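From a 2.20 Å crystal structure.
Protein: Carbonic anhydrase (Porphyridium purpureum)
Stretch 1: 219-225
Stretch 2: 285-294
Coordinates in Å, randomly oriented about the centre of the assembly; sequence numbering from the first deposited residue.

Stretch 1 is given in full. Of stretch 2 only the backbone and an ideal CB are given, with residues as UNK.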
# COMPACT_ATOMS: atom_id res chain seq x y z
N GLY A 219 9.36 23.08 21.62
CA GLY A 219 8.86 23.38 20.29
C GLY A 219 9.92 23.89 19.35
O GLY A 219 9.61 24.49 18.33
N LYS A 220 11.18 23.57 19.62
CA LYS A 220 12.27 24.06 18.79
C LYS A 220 12.67 23.07 17.74
O LYS A 220 13.06 21.94 18.04
CB LYS A 220 13.47 24.43 19.66
CG LYS A 220 14.56 25.14 18.91
CD LYS A 220 15.62 25.70 19.82
CE LYS A 220 16.44 26.72 19.06
NZ LYS A 220 17.51 27.41 19.83
N LEU A 221 12.60 23.49 16.49
CA LEU A 221 12.95 22.60 15.39
C LEU A 221 14.47 22.47 15.27
O LEU A 221 15.18 23.47 15.28
CB LEU A 221 12.39 23.12 14.07
CG LEU A 221 10.87 23.18 13.92
CD1 LEU A 221 10.57 23.79 12.55
CD2 LEU A 221 10.23 21.80 14.04
N ARG A 222 14.94 21.22 15.16
CA ARG A 222 16.37 20.92 15.01
C ARG A 222 16.55 20.43 13.60
O ARG A 222 15.69 19.72 13.06
CB ARG A 222 16.81 19.84 15.98
CG ARG A 222 16.24 19.92 17.35
CD ARG A 222 16.63 21.16 18.06
NE ARG A 222 16.29 21.02 19.47
CZ ARG A 222 16.76 21.79 20.44
NH1 ARG A 222 17.60 22.78 20.14
NH2 ARG A 222 16.42 21.57 21.70
N ASP A 223 17.70 20.72 13.02
CA ASP A 223 17.98 20.36 11.64
C ASP A 223 18.51 18.95 11.44
O ASP A 223 19.33 18.49 12.21
CB ASP A 223 18.96 21.38 11.07
CG ASP A 223 18.98 21.40 9.58
OD1 ASP A 223 18.18 20.67 8.96
OD2 ASP A 223 19.79 22.17 9.01
N LEU A 224 17.97 18.23 10.45
CA LEU A 224 18.45 16.89 10.14
C LEU A 224 19.13 16.90 8.78
O LEU A 224 19.63 15.87 8.33
CB LEU A 224 17.32 15.86 10.08
CG LEU A 224 16.94 15.08 11.33
CD1 LEU A 224 18.11 14.30 11.85
CD2 LEU A 224 16.46 16.03 12.36
N GLY A 225 19.05 18.04 8.09
CA GLY A 225 19.67 18.15 6.79
C GLY A 225 18.67 18.52 5.71
O GLY A 225 17.48 18.23 5.85
N UNK A 285 19.71 16.63 21.33
CA UNK A 285 20.23 17.99 21.48
C UNK A 285 20.81 18.49 20.18
O UNK A 285 21.85 19.11 20.17
CB UNK A 285 21.29 18.05 22.58
N UNK A 286 20.13 18.21 19.08
CA UNK A 286 20.62 18.65 17.79
C UNK A 286 20.52 20.16 17.68
O UNK A 286 19.72 20.79 18.37
CB UNK A 286 19.84 17.98 16.66
N UNK A 287 21.31 20.74 16.79
CA UNK A 287 21.29 22.17 16.56
C UNK A 287 20.18 22.54 15.59
O UNK A 287 19.66 21.71 14.85
CB UNK A 287 22.64 22.65 16.03
N UNK A 288 19.77 23.80 15.63
CA UNK A 288 18.78 24.28 14.69
C UNK A 288 19.65 24.69 13.51
O UNK A 288 20.86 24.89 13.69
CB UNK A 288 17.91 25.41 15.24
N UNK A 289 19.07 24.71 12.32
CA UNK A 289 19.82 25.12 11.14
C UNK A 289 19.68 26.63 11.01
O UNK A 289 19.07 27.26 11.86
CB UNK A 289 19.33 24.40 9.88
N UNK A 290 20.21 27.22 9.94
CA UNK A 290 20.10 28.66 9.76
C UNK A 290 19.01 29.10 8.78
O UNK A 290 18.81 30.29 8.57
CB UNK A 290 21.45 29.21 9.29
N UNK A 291 18.35 28.13 8.15
CA UNK A 291 17.27 28.40 7.20
C UNK A 291 16.10 29.14 7.87
O UNK A 291 15.90 29.06 9.08
CB UNK A 291 16.78 27.09 6.58
N UNK A 292 15.32 29.87 7.07
CA UNK A 292 14.19 30.62 7.59
C UNK A 292 13.22 29.79 8.43
O UNK A 292 12.63 30.30 9.37
CB UNK A 292 13.43 31.26 6.42
N UNK A 293 13.12 28.51 8.12
CA UNK A 293 12.26 27.57 8.85
C UNK A 293 12.55 27.62 10.35
O UNK A 293 11.63 27.64 11.19
CB UNK A 293 12.46 26.15 8.32
N UNK A 294 13.84 27.72 10.66
CA UNK A 294 14.30 27.75 12.04
C UNK A 294 14.14 29.12 12.66
O UNK A 294 13.64 29.26 13.78
CB UNK A 294 15.76 27.31 12.12

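Position 285 points its CA-to-CB bond away from stretch 1, and nothing of that stretch lies within 5.5 Å of the ideal CB. The residue is Lys 285, which makes no contact here.

Position 286 points toward stretch 1. Its ideal CB lies 3.6 Å from Arg 222 CB, and the leucine side chain of Leu 224 lies beyond. A medium apolar side chain would suit, such as leucine, isoleucine or methionine. It is Leu 286. Its CD1 packs 3.9 Å from Leu 224 CD2.

Position 287 points away, so its side chain is little constrained. The backbone does the work: Asp 223 N donates to the O of 287 at 2.9 Å, nearly straight at 164°. The residue is Lys 287. Water 1 donates to both Lys 287 O (2.7 Å) and Asp 223 O (3.0 Å), bridging the two stretches beside that bond.

Position 288 points sideways. Its ideal CB is 3.4 Å from Leu 221 O and 4.3 Å from Lys 220 CE. Two positive groups, Lys 220 NZ and the Arg 222 guanidinium, favour an acid, though a neutral polar chain could also fit. It is Glu 288. Its OE2 forms a salt bridge with Lys 220 NZ at 3.4 Å, with a weak hydrogen bond. Arg 222 NH1 stays farther from OE2, at 4.4 Å.

Position 289 has an ideal CB only 2.4 Å from Asp 223 OD2, a clash. With Asp 223 placed as it is, glycine is the clear choice, and Gly 289 is found.

Position 290 points away, and many residues would do; it is Ala 290.

Position 291 points toward stretch 1 but has nothing of it within 5.5 Å. It precedes a helix, so serine, threonine, aspartate or asparagine would suit as a cap. Asn 291 OD1 accepts from the N of 293 at 2.8 Å. Water 2 links Asn 291 N (3.1 Å) to Asp 223 OD2 (3.3 Å).

Position 292 is out of reach of stretch 1 and unconstrained by it; it is Arg 292.

Position 293 points toward Leu 221 CD1, 5.2 Å from the ideal CB. A small or medium apolar chain fits. Val 293 CG1 reaches Leu 221 CD1 at 3.8 Å.

Position 294 points sideways, with Leu 221 O 5.0 Å from its ideal CB. A long apolar or aromatic chain could reach stretch 1. Phe 294 does: CD2 lies 4.0 Å from Leu 221 CB, and CZ 3.5 Å from Asp 223 CB. Leu 221 O meets the ring edge, 3.3 Å from CD2.

Stretch 2 (285-294) KLKEGANRVF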
# COMPACT_ATOMS: atom_id res chain seq x y z
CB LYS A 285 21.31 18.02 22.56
CG LYS A 285 20.79 17.71 23.95
CD LYS A 285 21.93 17.41 24.91
CE LYS A 285 21.39 16.85 26.22
NZ LYS A 285 22.47 16.34 27.11
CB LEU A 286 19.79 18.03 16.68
CG LEU A 286 19.68 16.52 16.61
CD1 LEU A 286 19.06 16.15 15.25
CD2 LEU A 286 21.08 15.90 16.76
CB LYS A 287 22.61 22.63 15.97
CG LYS A 287 23.75 22.74 16.94
CD LYS A 287 24.88 23.55 16.33
CE LYS A 287 24.49 25.03 16.09
NZ LYS A 287 24.49 25.83 17.35
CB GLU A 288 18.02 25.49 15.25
CG GLU A 288 18.86 26.74 15.52
CD GLU A 288 19.85 26.58 16.68
OE1 GLU A 288 20.92 27.24 16.63
OE2 GLU A 288 19.55 25.82 17.64
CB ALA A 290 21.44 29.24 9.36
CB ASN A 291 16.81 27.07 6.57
CG ASN A 291 15.66 27.24 5.60
OD1 ASN A 291 14.50 27.33 6.02
ND2 ASN A 291 15.97 27.30 4.30
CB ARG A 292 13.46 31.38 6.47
CG ARG A 292 12.57 30.55 5.58
CD ARG A 292 11.99 31.39 4.45
NE ARG A 292 12.70 31.15 3.19
CZ ARG A 292 12.13 30.60 2.11
NH1 ARG A 292 10.85 30.23 2.14
NH2 ARG A 292 12.87 30.37 1.02
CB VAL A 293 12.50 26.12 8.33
CG1 VAL A 293 12.25 25.08 9.41
CG2 VAL A 293 11.62 25.86 7.13
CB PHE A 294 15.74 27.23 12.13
CG PHE A 294 15.91 25.84 11.55
CD1 PHE A 294 16.37 25.67 10.25
CD2 PHE A 294 15.57 24.71 12.30
CE1 PHE A 294 16.48 24.40 9.70
CE2 PHE A 294 15.67 23.43 11.76
CZ PHE A 294 16.13 23.27 10.46
O HOH W 1 21.41 19.98 13.85
O HOH W 2 18.82 25.11 7.89
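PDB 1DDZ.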